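Local coordinates for protein thiamine-monophosphate kinase (Aquifex aeolicus, PDB 1VQV) that catalyses the ATP-dependent, magnesium-dependent phosphorylation of thiamine monophosphate to thiamine diphosphate, the active form of vitamin B1, as a homodimer, at residues B[56-61]-B[100-105]; B[157-162]-B[237-242]; B[164-169]-B[180-185]. All blocks are in the same frame, centred on the assembly; numbering follows the deposited sequence.

Contact 1: residues B[56-61]-B[100-105]; sequences IPEAVG and FYIGVK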
ATOM      1  N   ILE B  56     -10.654  -8.289  19.147  1.00 51.71           N
ATOM      2  CA  ILE B  56     -10.271  -6.986  19.664  1.00 50.94           C
ATOM      3  C   ILE B  56      -9.498  -6.214  18.592  1.00 50.51           C
ATOM      4  O   ILE B  56      -8.523  -6.706  18.026  1.00 51.36           O
ATOM      5  CB  ILE B  56      -9.402  -7.118  20.934  1.00 50.79           C
ATOM      6  CG1 ILE B  56      -8.233  -8.070  20.679  1.00 51.16           C
ATOM      7  CG2 ILE B  56     -10.258  -7.611  22.085  1.00 51.20           C
ATOM      8  CD1 ILE B  56      -7.199  -8.119  21.798  1.00 52.93           C
ATOM      9  N   PRO B  57      -9.950  -4.992  18.282  1.00 49.81           N
ATOM     10  CA  PRO B  57      -9.323  -4.123  17.273  1.00 49.11           C
ATOM     11  C   PRO B  57      -7.819  -3.888  17.497  1.00 47.52           C
ATOM     12  O   PRO B  57      -7.036  -3.834  16.553  1.00 46.94           O
ATOM     13  CB  PRO B  57     -10.134  -2.828  17.387  1.00 49.37           C
ATOM     14  CG  PRO B  57     -11.489  -3.316  17.866  1.00 48.82           C
ATOM     15  CD  PRO B  57     -11.145  -4.360  18.873  1.00 48.31           C
ATOM     16  N   GLU B  58      -7.439  -3.743  18.759  1.00 46.58           N
ATOM     17  CA  GLU B  58      -6.056  -3.504  19.160  1.00 46.19           C
ATOM     18  C   GLU B  58      -5.060  -4.558  18.674  1.00 44.70           C
ATOM     19  O   GLU B  58      -3.933  -4.240  18.302  1.00 44.30           O
ATOM     20  CB  GLU B  58      -5.993  -3.386  20.682  1.00 45.60           C
ATOM     21  CG  GLU B  58      -6.704  -2.166  21.241  0.70 45.10           C
ATOM     22  CD  GLU B  58      -7.963  -2.521  22.017  0.70 45.24           C
ATOM     23  OE1 GLU B  58      -8.779  -3.332  21.506  0.70 42.19           O
ATOM     24  OE2 GLU B  58      -8.127  -1.974  23.136  0.70 44.33           O
ATOM     25  N   ALA B  59      -5.486  -5.812  18.687  1.00 44.03           N
ATOM     26  CA  ALA B  59      -4.642  -6.900  18.244  1.00 43.57           C
ATOM     27  C   ALA B  59      -4.545  -6.865  16.715  1.00 44.36           C
ATOM     28  O   ALA B  59      -3.494  -7.180  16.160  1.00 44.74           O
ATOM     29  CB  ALA B  59      -5.209  -8.234  18.725  1.00 41.35           C
ATOM     30  N   VAL B  60      -5.634  -6.481  16.044  1.00 43.91           N
ATOM     31  CA  VAL B  60      -5.651  -6.394  14.580  1.00 44.65           C
ATOM     32  C   VAL B  60      -4.716  -5.264  14.154  1.00 44.55           C
ATOM     33  O   VAL B  60      -4.014  -5.371  13.151  1.00 45.96           O
ATOM     34  CB  VAL B  60      -7.096  -6.123  14.015  1.00 44.82           C
ATOM     35  CG1 VAL B  60      -7.050  -5.947  12.501  1.00 43.51           C
ATOM     36  CG2 VAL B  60      -8.024  -7.283  14.351  1.00 42.44           C
ATOM     37  N   GLY B  61      -4.709  -4.185  14.934  1.00 44.41           N
ATOM     38  CA  GLY B  61      -3.838  -3.057  14.660  1.00 44.61           C
ATOM     39  C   GLY B  61      -2.385  -3.439  14.835  1.00 45.10           C
ATOM     40  O   GLY B  61      -1.532  -2.992  14.088  1.00 46.72           O
ATOM     41  N   PHE B 100      -7.783   0.333  17.010  1.00 49.95           N
ATOM     42  CA  PHE B 100      -6.963  -0.237  15.957  1.00 49.69           C
ATOM     43  C   PHE B 100      -5.630   0.506  15.922  1.00 49.52           C
ATOM     44  O   PHE B 100      -4.558  -0.110  15.895  1.00 50.12           O
ATOM     45  CB  PHE B 100      -7.658  -0.091  14.599  1.00 47.89           C
ATOM     46  CG  PHE B 100      -6.755  -0.363  13.435  1.00 45.16           C
ATOM     47  CD1 PHE B 100      -6.519  -1.661  13.014  1.00 43.94           C
ATOM     48  CD2 PHE B 100      -6.073   0.674  12.819  1.00 45.35           C
ATOM     49  CE1 PHE B 100      -5.609  -1.928  11.998  1.00 44.81           C
ATOM     50  CE2 PHE B 100      -5.163   0.421  11.806  1.00 46.07           C
ATOM     51  CZ  PHE B 100      -4.929  -0.883  11.396  1.00 44.73           C
ATOM     52  N   TYR B 101      -5.700   1.830  15.922  1.00 49.53           N
ATOM     53  CA  TYR B 101      -4.495   2.647  15.874  1.00 52.58           C
ATOM     54  C   TYR B 101      -3.651   2.642  17.150  1.00 52.77           C
ATOM     55  O   TYR B 101      -2.475   3.010  17.121  1.00 51.54           O
ATOM     56  CB  TYR B 101      -4.861   4.070  15.458  1.00 54.74           C
ATOM     57  CG  TYR B 101      -5.049   4.185  13.963  1.00 55.53           C
ATOM     58  CD1 TYR B 101      -3.965   4.032  13.106  1.00 55.43           C
ATOM     59  CD2 TYR B 101      -6.310   4.398  13.409  1.00 56.91           C
ATOM     60  CE1 TYR B 101      -4.124   4.087  11.737  1.00 58.76           C
ATOM     61  CE2 TYR B 101      -6.490   4.454  12.037  1.00 57.90           C
ATOM     62  CZ  TYR B 101      -5.394   4.303  11.198  1.00 59.75           C
ATOM     63  OH  TYR B 101      -5.559   4.395   9.822  1.00 61.21           O
ATOM     64  N   ILE B 102      -4.264   2.209  18.252  1.00 53.78           N
ATOM     65  CA  ILE B 102      -3.607   2.081  19.547  1.00 53.23           C
ATOM     66  C   ILE B 102      -2.644   0.919  19.370  1.00 52.17           C
ATOM     67  O   ILE B 102      -1.458   1.022  19.679  1.00 53.21           O
ATOM     68  CB  ILE B 102      -4.628   1.718  20.675  1.00 55.70           C
ATOM     69  CG1 ILE B 102      -5.486   2.939  21.022  1.00 57.12           C
ATOM     70  CG2 ILE B 102      -3.895   1.190  21.912  1.00 54.64           C
ATOM     71  CD1 ILE B 102      -6.541   2.678  22.100  1.00 58.63           C
ATOM     72  N   GLY B 103      -3.176  -0.182  18.851  1.00 50.19           N
ATOM     73  CA  GLY B 103      -2.370  -1.359  18.610  1.00 49.46           C
ATOM     74  C   GLY B 103      -1.258  -1.086  17.611  1.00 49.04           C
ATOM     75  O   GLY B 103      -0.174  -1.651  17.715  1.00 48.08           O
ATOM     76  N   VAL B 104      -1.530  -0.220  16.637  1.00 49.26           N
ATOM     77  CA  VAL B 104      -0.550   0.136  15.622  1.00 47.15           C
ATOM     78  C   VAL B 104       0.565   0.937  16.276  1.00 48.19           C
ATOM     79  O   VAL B 104       1.739   0.693  16.024  1.00 46.99           O
ATOM     80  CB  VAL B 104      -1.206   0.981  14.475  1.00 44.80           C
ATOM     81  CG1 VAL B 104      -0.152   1.755  13.696  1.00 41.51           C
ATOM     82  CG2 VAL B 104      -1.960   0.073  13.520  1.00 43.80           C
ATOM     83  N   LYS B 105       0.190   1.889  17.123  1.00 50.23           N
ATOM     84  CA  LYS B 105       1.170   2.729  17.801  1.00 52.75           C
ATOM     85  C   LYS B 105       2.111   1.862  18.637  1.00 53.73           C
ATOM     86  O   LYS B 105       3.323   2.080  18.668  1.00 53.22           O
ATOM     87  CB  LYS B 105       0.464   3.740  18.712  1.00 53.41           C
ATOM     88  CG  LYS B 105       1.384   4.801  19.291  1.00 57.50           C
ATOM     89  CD  LYS B 105       0.803   5.393  20.567  1.00 61.90           C
ATOM     90  CE  LYS B 105       1.729   6.443  21.187  1.00 64.52           C
ATOM     91  NZ  LYS B 105       1.279   6.849  22.561  1.00 66.61           N
TER
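Gly61 and Gly103 bring helices 57-73 and 94-111 almost backbone to backbone: over the two segments the axes approach to 6.3 Å and cross at -42°. A CB on Gly61 would run into Phe100 O, and one on Gly103 into Glu58 O. In place of side chains, two CA-H···O contacts join the backbones in a reciprocal way. Gly61 CA lies 3.3 Å from Phe100 O, and Gly103 CA lies 3.3 Å from Glu58 O. Phe100 flanks this seam. Its CG is anti to the backbone N (chi1 167°); of the ring, CD1 and CE1 each lie 3.4 Å from Gly61 CA, oblique to it. Val60 CG1 adds a looser apolar touch, 4.3 Å from Phe100 CE1, on the side where both residues also rest on Ile128. The more exposed flank is thinner. There, in the conformer modelled here, Glu58 CG stays 4.4 Å from Ile102 CG2, and Glu58 OE2 forms a salt bridge with Arg99 NH1. Ile102 on this flank packs on Thr18 of the second subunit, and the buried Val104 on Leu19 of that subunit. The arrangement is glycine-mediated close helix packing, here within the helical layer that backs the sheet of the PurM-like N-terminal domain.

Contact 2: residues B[157-162]-B[237-242]; sequences LGDSRA and SNELKM. With PO4 (phosphate ion), chain E.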
ATOM      1  N   LEU B 157       6.506 -24.323  15.615  1.00 51.81           N
ATOM      2  CA  LEU B 157       5.613 -24.244  14.473  1.00 51.96           C
ATOM      3  C   LEU B 157       4.275 -24.888  14.757  1.00 53.43           C
ATOM      4  O   LEU B 157       4.188 -25.808  15.577  1.00 52.46           O
ATOM      5  CB  LEU B 157       6.252 -24.919  13.268  1.00 52.00           C
ATOM      6  CG  LEU B 157       7.675 -24.463  12.934  1.00 53.45           C
ATOM      7  CD1 LEU B 157       8.289 -25.489  12.015  1.00 52.65           C
ATOM      8  CD2 LEU B 157       7.686 -23.068  12.311  1.00 52.41           C
ATOM      9  N   GLY B 158       3.240 -24.382  14.078  1.00 53.02           N
ATOM     10  CA  GLY B 158       1.892 -24.906  14.215  1.00 53.70           C
ATOM     11  C   GLY B 158       0.964 -24.109  15.110  1.00 54.48           C
ATOM     12  O   GLY B 158      -0.260 -24.195  14.988  1.00 54.75           O
ATOM     13  N   ASP B 159       1.543 -23.315  16.003  1.00 54.51           N
ATOM     14  CA  ASP B 159       0.762 -22.514  16.948  1.00 54.99           C
ATOM     15  C   ASP B 159      -0.330 -21.643  16.336  1.00 53.96           C
ATOM     16  O   ASP B 159      -1.477 -21.699  16.768  1.00 54.44           O
ATOM     17  CB  ASP B 159       1.709 -21.659  17.798  1.00 55.54           C
ATOM     18  CG  ASP B 159       2.700 -22.505  18.582  1.00 56.69           C
ATOM     19  OD1 ASP B 159       3.581 -23.134  17.968  1.00 57.97           O
ATOM     20  OD2 ASP B 159       2.588 -22.561  19.815  1.00 58.37           O
ATOM     21  N   SER B 160       0.018 -20.843  15.336  1.00 53.93           N
ATOM     22  CA  SER B 160      -0.956 -19.971  14.684  1.00 52.91           C
ATOM     23  C   SER B 160      -2.161 -20.773  14.144  1.00 52.51           C
ATOM     24  O   SER B 160      -3.306 -20.354  14.270  1.00 52.79           O
ATOM     25  CB  SER B 160      -0.254 -19.192  13.563  1.00 52.18           C
ATOM     26  OG  SER B 160      -1.072 -18.187  12.997  1.00 52.99           O
ATOM     27  N   ARG B 161      -1.910 -21.940  13.571  1.00 52.23           N
ATOM     28  CA  ARG B 161      -2.999 -22.752  13.030  1.00 53.32           C
ATOM     29  C   ARG B 161      -3.985 -23.274  14.068  1.00 53.49           C
ATOM     30  O   ARG B 161      -5.190 -23.315  13.826  1.00 54.31           O
ATOM     31  CB  ARG B 161      -2.442 -23.938  12.243  1.00 55.36           C
ATOM     32  CG  ARG B 161      -3.480 -24.990  11.908  1.00 54.98           C
ATOM     33  CD  ARG B 161      -2.950 -25.950  10.868  1.00 56.99           C
ATOM     34  NE  ARG B 161      -3.683 -27.209  10.856  1.00 58.40           N
ATOM     35  CZ  ARG B 161      -3.603 -28.104   9.879  1.00 60.28           C
ATOM     36  NH1 ARG B 161      -2.823 -27.874   8.828  1.00 59.56           N
ATOM     37  NH2 ARG B 161      -4.299 -29.233   9.955  1.00 61.19           N
ATOM     38  N   ALA B 162      -3.468 -23.707  15.210  1.00 52.60           N
ATOM     39  CA  ALA B 162      -4.319 -24.227  16.265  1.00 53.04           C
ATOM     40  C   ALA B 162      -5.156 -23.073  16.833  1.00 53.73           C
ATOM     41  O   ALA B 162      -6.322 -23.258  17.204  1.00 52.99           O
ATOM     42  CB  ALA B 162      -3.460 -24.881  17.364  1.00 50.48           C
ATOM     43  N   SER B 237       5.688 -26.592  20.380  1.00 53.41           N
ATOM     44  CA  SER B 237       5.333 -25.924  21.620  1.00 52.41           C
ATOM     45  C   SER B 237       4.442 -26.791  22.496  1.00 53.09           C
ATOM     46  O   SER B 237       3.751 -27.691  22.009  1.00 52.30           O
ATOM     47  CB  SER B 237       4.634 -24.598  21.312  1.00 52.02           C
ATOM     48  OG  SER B 237       3.305 -24.578  21.803  1.00 50.96           O
ATOM     49  N   ASN B 238       4.470 -26.500  23.793  1.00 55.25           N
ATOM     50  CA  ASN B 238       3.679 -27.216  24.787  1.00 57.00           C
ATOM     51  C   ASN B 238       2.162 -27.112  24.602  1.00 56.84           C
ATOM     52  O   ASN B 238       1.452 -28.102  24.784  1.00 58.10           O
ATOM     53  CB  ASN B 238       4.084 -26.752  26.190  1.00 60.87           C
ATOM     54  CG  ASN B 238       5.396 -27.390  26.662  1.00 66.19           C
ATOM     55  OD1 ASN B 238       6.494 -27.085  26.152  1.00 68.37           O
ATOM     56  ND2 ASN B 238       5.286 -28.292  27.634  1.00 67.81           N
ATOM     57  N   GLU B 239       1.657 -25.931  24.248  1.00 55.98           N
ATOM     58  CA  GLU B 239       0.223 -25.784  24.042  1.00 55.75           C
ATOM     59  C   GLU B 239      -0.246 -26.431  22.733  1.00 54.79           C
ATOM     60  O   GLU B 239      -1.391 -26.877  22.634  1.00 54.12           O
ATOM     61  CB  GLU B 239      -0.188 -24.309  24.121  1.00 56.72           C
ATOM     62  CG  GLU B 239       0.895 -23.296  23.796  1.00 58.91           C
ATOM     63  CD  GLU B 239       1.981 -23.219  24.853  1.00 59.89           C
ATOM     64  OE1 GLU B 239       1.677 -22.932  26.034  1.00 60.44           O
ATOM     65  OE2 GLU B 239       3.151 -23.434  24.489  1.00 61.22           O
ATOM     66  N   LEU B 240       0.641 -26.504  21.739  1.00 55.40           N
ATOM     67  CA  LEU B 240       0.276 -27.147  20.485  1.00 55.44           C
ATOM     68  C   LEU B 240       0.164 -28.639  20.782  1.00 56.19           C
ATOM     69  O   LEU B 240      -0.701 -29.340  20.245  1.00 56.22           O
ATOM     70  CB  LEU B 240       1.318 -26.917  19.389  1.00 54.30           C
ATOM     71  CG  LEU B 240       0.964 -27.660  18.088  1.00 52.64           C
ATOM     72  CD1 LEU B 240      -0.401 -27.229  17.624  1.00 52.58           C
ATOM     73  CD2 LEU B 240       1.987 -27.378  17.011  1.00 54.06           C
ATOM     74  N   LYS B 241       1.038 -29.125  21.654  1.00 56.26           N
ATOM     75  CA  LYS B 241       0.992 -30.534  22.024  1.00 57.27           C
ATOM     76  C   LYS B 241      -0.338 -30.819  22.714  1.00 58.04           C
ATOM     77  O   LYS B 241      -1.073 -31.738  22.331  1.00 57.54           O
ATOM     78  CB  LYS B 241       2.148 -30.879  22.959  1.00 55.01           C
ATOM     79  CG  LYS B 241       3.446 -30.998  22.231  1.00 54.33           C
ATOM     80  CD  LYS B 241       4.570 -31.212  23.196  1.00 56.48           C
ATOM     81  CE  LYS B 241       5.875 -31.442  22.460  1.00 56.00           C
ATOM     82  NZ  LYS B 241       6.918 -31.657  23.479  1.00 57.90           N
HETATM   83  N   MSE B 242      -0.633 -30.009  23.726  1.00 59.11           N
HETATM   84  CA  MSE B 242      -1.861 -30.116  24.503  1.00 60.48           C
HETATM   85  C   MSE B 242      -3.083 -29.951  23.600  1.00 60.35           C
HETATM   86  O   MSE B 242      -4.009 -30.766  23.633  1.00 60.19           O
HETATM   87  CB  MSE B 242      -1.849 -29.056  25.602  1.00 61.30           C
HETATM   88  CG  MSE B 242      -0.589 -29.112  26.462  1.00 66.27           C
HETATM   89 SE   MSE B 242      -0.553 -27.822  27.931  1.00 77.27          SE
HETATM   90  CE  MSE B 242       0.646 -26.452  27.202  1.00 73.15           C
TER
HETATM   91  P   PO4 E1003       6.605 -23.083  24.930  1.00108.58           P
HETATM   92  O1  PO4 E1003       6.887 -24.502  25.232  1.00103.20           O
HETATM   93  O2  PO4 E1003       7.771 -22.482  24.248  1.00103.15           O
HETATM   94  O3  PO4 E1003       5.428 -22.990  24.051  1.00103.70           O
HETATM   95  O4  PO4 E1003       6.333 -22.353  26.191  1.00103.04           O
HETATM   96  O   HOH W   1       4.306 -25.676  18.069  1.00 40.34           O
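Asp159 and Leu240 sit where the backbones come closest, their CA atoms 5.8 Å apart, just inside the first turns of helices 159-168 and 238-246. Gly158 precedes the first helix with a positive phi of 101°, a conformation in which a CB would collide with the preceding carbonyl oxygen and with Leu240 CD2. Two helix N-terminal starts meet here, and that of 238-246 is N-capped by Ser237, whose OG accepts from Leu240 N at 3.3 Å, with an N-H···O angle of 160°. Ser237 OG also lies 2.9 Å from Asp159 OD2; which acceptor takes its proton is not settled, the less surely placed Glu239 OE2 being the alternative. Asp159 OD2 forms a salt bridge with Arg184, while OD1 bonds to Thr156 OG1. A water links the segments, donating to Leu157 O and Asp159 OD1 and accepting from Ser237 N (2.8 Å from the water oxygen). Beside these polar groups packs Leu240, its CG anti to the backbone N (chi1 177°). Its methyl CD2 is 3.7 Å from Gly158 CA, and CD1 is 3.9 Å from Ala162 CB. A phosphate ion, probably from the crystallisation liquor, accepts a weak bond from Asn238 N.

Contact 3: residues B[164-169]-B[180-185]; sequences LELLLM and ALIQRH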
ATOM      1  N   LEU B 164      -6.186 -20.289  15.184  1.00 53.74           N
ATOM      2  CA  LEU B 164      -7.228 -19.893  14.251  1.00 55.36           C
ATOM      3  C   LEU B 164      -8.406 -20.857  14.373  1.00 56.96           C
ATOM      4  O   LEU B 164      -9.573 -20.464  14.271  1.00 56.92           O
ATOM      5  CB  LEU B 164      -6.690 -19.908  12.818  1.00 55.29           C
ATOM      6  CG  LEU B 164      -7.729 -19.704  11.707  1.00 56.44           C
ATOM      7  CD1 LEU B 164      -8.520 -18.428  11.967  1.00 54.27           C
ATOM      8  CD2 LEU B 164      -7.026 -19.649  10.352  1.00 54.65           C
ATOM      9  N   GLU B 165      -8.088 -22.129  14.586  1.00 58.37           N
ATOM     10  CA  GLU B 165      -9.109 -23.154  14.732  1.00 58.07           C
ATOM     11  C   GLU B 165      -9.857 -22.954  16.045  1.00 58.17           C
ATOM     12  O   GLU B 165     -11.070 -23.157  16.094  1.00 58.69           O
ATOM     13  CB  GLU B 165      -8.478 -24.547  14.679  1.00 57.37           C
ATOM     14  CG  GLU B 165      -8.111 -25.016  13.273  1.00 56.52           C
ATOM     15  CD  GLU B 165      -7.143 -26.188  13.296  1.00 56.96           C
ATOM     16  OE1 GLU B 165      -7.262 -27.042  14.189  1.00 56.82           O
ATOM     17  OE2 GLU B 165      -6.269 -26.263  12.422  1.00 58.82           O
ATOM     18  N   LEU B 166      -9.137 -22.561  17.098  1.00 57.12           N
ATOM     19  CA  LEU B 166      -9.757 -22.308  18.399  1.00 57.05           C
ATOM     20  C   LEU B 166     -10.678 -21.081  18.263  1.00 59.27           C
ATOM     21  O   LEU B 166     -11.768 -21.022  18.841  1.00 59.93           O
ATOM     22  CB  LEU B 166      -8.689 -22.054  19.477  1.00 55.37           C
ATOM     23  CG  LEU B 166      -7.780 -23.203  19.941  1.00 56.49           C
ATOM     24  CD1 LEU B 166      -6.874 -22.752  21.083  1.00 54.60           C
ATOM     25  CD2 LEU B 166      -8.628 -24.360  20.411  1.00 55.29           C
ATOM     26  N   LEU B 167     -10.241 -20.092  17.495  1.00 60.18           N
ATOM     27  CA  LEU B 167     -11.071 -18.924  17.288  1.00 59.57           C
ATOM     28  C   LEU B 167     -12.321 -19.368  16.543  1.00 61.84           C
ATOM     29  O   LEU B 167     -13.433 -19.043  16.948  1.00 62.78           O
ATOM     30  CB  LEU B 167     -10.323 -17.876  16.473  1.00 56.64           C
ATOM     31  CG  LEU B 167      -9.261 -17.145  17.277  1.00 55.63           C
ATOM     32  CD1 LEU B 167      -8.465 -16.219  16.370  1.00 54.15           C
ATOM     33  CD2 LEU B 167      -9.939 -16.367  18.407  1.00 53.36           C
ATOM     34  N   LEU B 168     -12.145 -20.123  15.461  1.00 62.74           N
ATOM     35  CA  LEU B 168     -13.296 -20.572  14.696  1.00 63.34           C
ATOM     36  C   LEU B 168     -14.284 -21.354  15.566  1.00 64.02           C
ATOM     37  O   LEU B 168     -15.442 -21.507  15.206  1.00 66.37           O
ATOM     38  CB  LEU B 168     -12.863 -21.430  13.495  1.00 64.09           C
ATOM     39  CG  LEU B 168     -11.995 -20.801  12.390  1.00 65.61           C
ATOM     40  CD1 LEU B 168     -11.819 -21.817  11.268  1.00 64.15           C
ATOM     41  CD2 LEU B 168     -12.639 -19.521  11.833  1.00 65.06           C
HETATM   42  N   MSE B 169     -13.855 -21.859  16.709  1.00 64.32           N
HETATM   43  CA  MSE B 169     -14.801 -22.603  17.533  1.00 66.57           C
HETATM   44  C   MSE B 169     -15.731 -21.631  18.233  1.00 66.05           C
HETATM   45  O   MSE B 169     -16.781 -22.018  18.756  1.00 66.41           O
HETATM   46  CB  MSE B 169     -14.076 -23.461  18.573  1.00 68.42           C
HETATM   47  CG  MSE B 169     -12.967 -24.314  17.989  1.00 72.13           C
HETATM   48 SE   MSE B 169     -12.255 -25.580  19.255  1.00 79.58          SE
HETATM   49  CE  MSE B 169     -11.773 -24.347  20.687  1.00 78.06           C
ATOM     50  N   ALA B 180      -2.692 -18.830  24.762  1.00 50.15           N
ATOM     51  CA  ALA B 180      -1.355 -18.578  24.239  1.00 50.11           C
ATOM     52  C   ALA B 180      -1.298 -18.900  22.753  1.00 49.79           C
ATOM     53  O   ALA B 180      -0.541 -18.279  22.004  1.00 49.87           O
ATOM     54  CB  ALA B 180      -0.337 -19.414  24.990  1.00 49.12           C
ATOM     55  N   LEU B 181      -2.108 -19.869  22.336  1.00 50.69           N
ATOM     56  CA  LEU B 181      -2.171 -20.290  20.939  1.00 51.11           C
ATOM     57  C   LEU B 181      -2.883 -19.256  20.082  1.00 52.51           C
ATOM     58  O   LEU B 181      -2.450 -18.944  18.967  1.00 51.67           O
ATOM     59  CB  LEU B 181      -2.901 -21.631  20.822  1.00 49.16           C
ATOM     60  CG  LEU B 181      -2.097 -22.857  21.253  1.00 49.86           C
ATOM     61  CD1 LEU B 181      -2.953 -24.127  21.177  1.00 48.79           C
ATOM     62  CD2 LEU B 181      -0.882 -22.971  20.350  1.00 49.48           C
ATOM     63  N   ILE B 182      -3.985 -18.743  20.623  1.00 53.74           N
ATOM     64  CA  ILE B 182      -4.801 -17.741  19.954  1.00 53.51           C
ATOM     65  C   ILE B 182      -3.995 -16.455  19.846  1.00 53.10           C
ATOM     66  O   ILE B 182      -3.965 -15.803  18.810  1.00 53.99           O
ATOM     67  CB  ILE B 182      -6.095 -17.459  20.769  1.00 55.14           C
ATOM     68  CG1 ILE B 182      -6.792 -18.783  21.110  1.00 55.36           C
ATOM     69  CG2 ILE B 182      -7.040 -16.550  19.981  1.00 54.43           C
ATOM     70  CD1 ILE B 182      -8.082 -18.641  21.910  1.00 55.05           C
ATOM     71  N   GLN B 183      -3.333 -16.098  20.931  1.00 51.29           N
ATOM     72  CA  GLN B 183      -2.545 -14.889  20.954  1.00 52.48           C
ATOM     73  C   GLN B 183      -1.441 -14.934  19.896  1.00 53.56           C
ATOM     74  O   GLN B 183      -1.148 -13.927  19.262  1.00 53.76           O
ATOM     75  CB  GLN B 183      -2.000 -14.675  22.378  1.00 54.35           C
ATOM     76  CG  GLN B 183      -3.153 -14.522  23.404  1.00 59.61           C
ATOM     77  CD  GLN B 183      -2.733 -14.129  24.830  1.00 62.38           C
ATOM     78  OE1 GLN B 183      -3.593 -13.855  25.689  1.00 61.82           O
ATOM     79  NE2 GLN B 183      -1.423 -14.101  25.086  1.00 62.08           N
ATOM     80  N   ARG B 184      -0.851 -16.108  19.681  1.00 54.37           N
ATOM     81  CA  ARG B 184       0.210 -16.271  18.685  1.00 54.25           C
ATOM     82  C   ARG B 184      -0.304 -16.022  17.274  1.00 53.37           C
ATOM     83  O   ARG B 184       0.454 -15.659  16.364  1.00 52.73           O
ATOM     84  CB  ARG B 184       0.802 -17.684  18.775  1.00 55.25           C
ATOM     85  CG  ARG B 184       1.993 -17.775  19.725  1.00 56.61           C
ATOM     86  CD  ARG B 184       2.179 -19.140  20.366  1.00 58.29           C
ATOM     87  NE  ARG B 184       2.882 -18.976  21.640  1.00 61.66           N
ATOM     88  CZ  ARG B 184       2.940 -19.888  22.608  1.00 61.45           C
ATOM     89  NH1 ARG B 184       2.345 -21.064  22.471  1.00 60.62           N
ATOM     90  NH2 ARG B 184       3.563 -19.596  23.738  1.00 62.50           N
ATOM     91  N   HIS B 185      -1.602 -16.212  17.097  1.00 51.38           N
ATOM     92  CA  HIS B 185      -2.212 -16.019  15.799  1.00 51.10           C
ATOM     93  C   HIS B 185      -2.786 -14.619  15.661  1.00 50.45           C
ATOM     94  O   HIS B 185      -2.751 -14.032  14.587  1.00 50.00           O
ATOM     95  CB  HIS B 185      -3.295 -17.077  15.589  1.00 51.52           C
ATOM     96  CG  HIS B 185      -4.109 -16.875  14.353  1.00 52.03           C
ATOM     97  ND1 HIS B 185      -5.299 -16.185  14.355  1.00 54.33           N
ATOM     98  CD2 HIS B 185      -3.905 -17.273  13.077  1.00 53.15           C
ATOM     99  CE1 HIS B 185      -5.798 -16.164  13.131  1.00 54.24           C
ATOM    100  NE2 HIS B 185      -4.972 -16.818  12.337  1.00 53.73           N
TER
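Leu164 lies over one face of the His185 imidazole, in a CH-pi contact with CB 3.8 Å from the ring centroid and 20° off the ring normal. CB is displaced toward the rim and is nearest NE2, while the branch CD1 of Leu164 reaches 3.7 Å from His185 CE1. Leu167 meets the same ring obliquely, its CD1 3.8 Å from His185 ND1. His185 CG stands anti to the backbone N (chi1 173°), which directs CG toward helix 159-168. One turn earlier, Ile182 takes up the packing: its CG2 faces CG and CD2 of Leu167, and its CG1 is 4.0 Å from Leu166 CD1, the two side chains crossing at about a right angle. That same CD1 is 4.1 Å from Leu181 CB. Replacing His185 with an alanine would probably leave Leu164 CB and Leu167 CD1 without the ring they pack on and open a gap between the helices. Farther out, Ser160 touches the ring, Tyr243 borders both Leu166 and Leu181, and Tyr174, from the connection between the helices, packs on Ile182 and donates its hydroxyl to Leu166 O. Lys63 NZ bonds to His185 O, tying this region to helix 57-73. Over these segments the N-to-C directions differ by 107°. The arrangement is that of two consecutive helices on a short connection, packed crosswise through leucine, isoleucine and histidine, with the His185 side chain about 7 Å from those of the substrate-binding residues His50 and Glu260.

From the N terminus, contact 1 comes first: it closes the loop from helix 57-73 through strand 77-88 to helix 94-111, all within the PurM-like N-terminal domain. It is complete before the other two begin. Contact 2 opens at the start of helix 159-168 and closes, after 74 intervening residues, at the start of helix 238-246. Contact 3 nests inside that loop, using the later part of helix 159-168 and helix 176-186. Contacts 2 and 3 share helix 159-168 and touch each other, their centres 10 Å apart. Contact 1 stays apart, its nearest atoms about 7 Å from contact 3, but Tyr55, just ahead of segment 56-61, packs on Leu167 and joins its neighbourhood to that helical group.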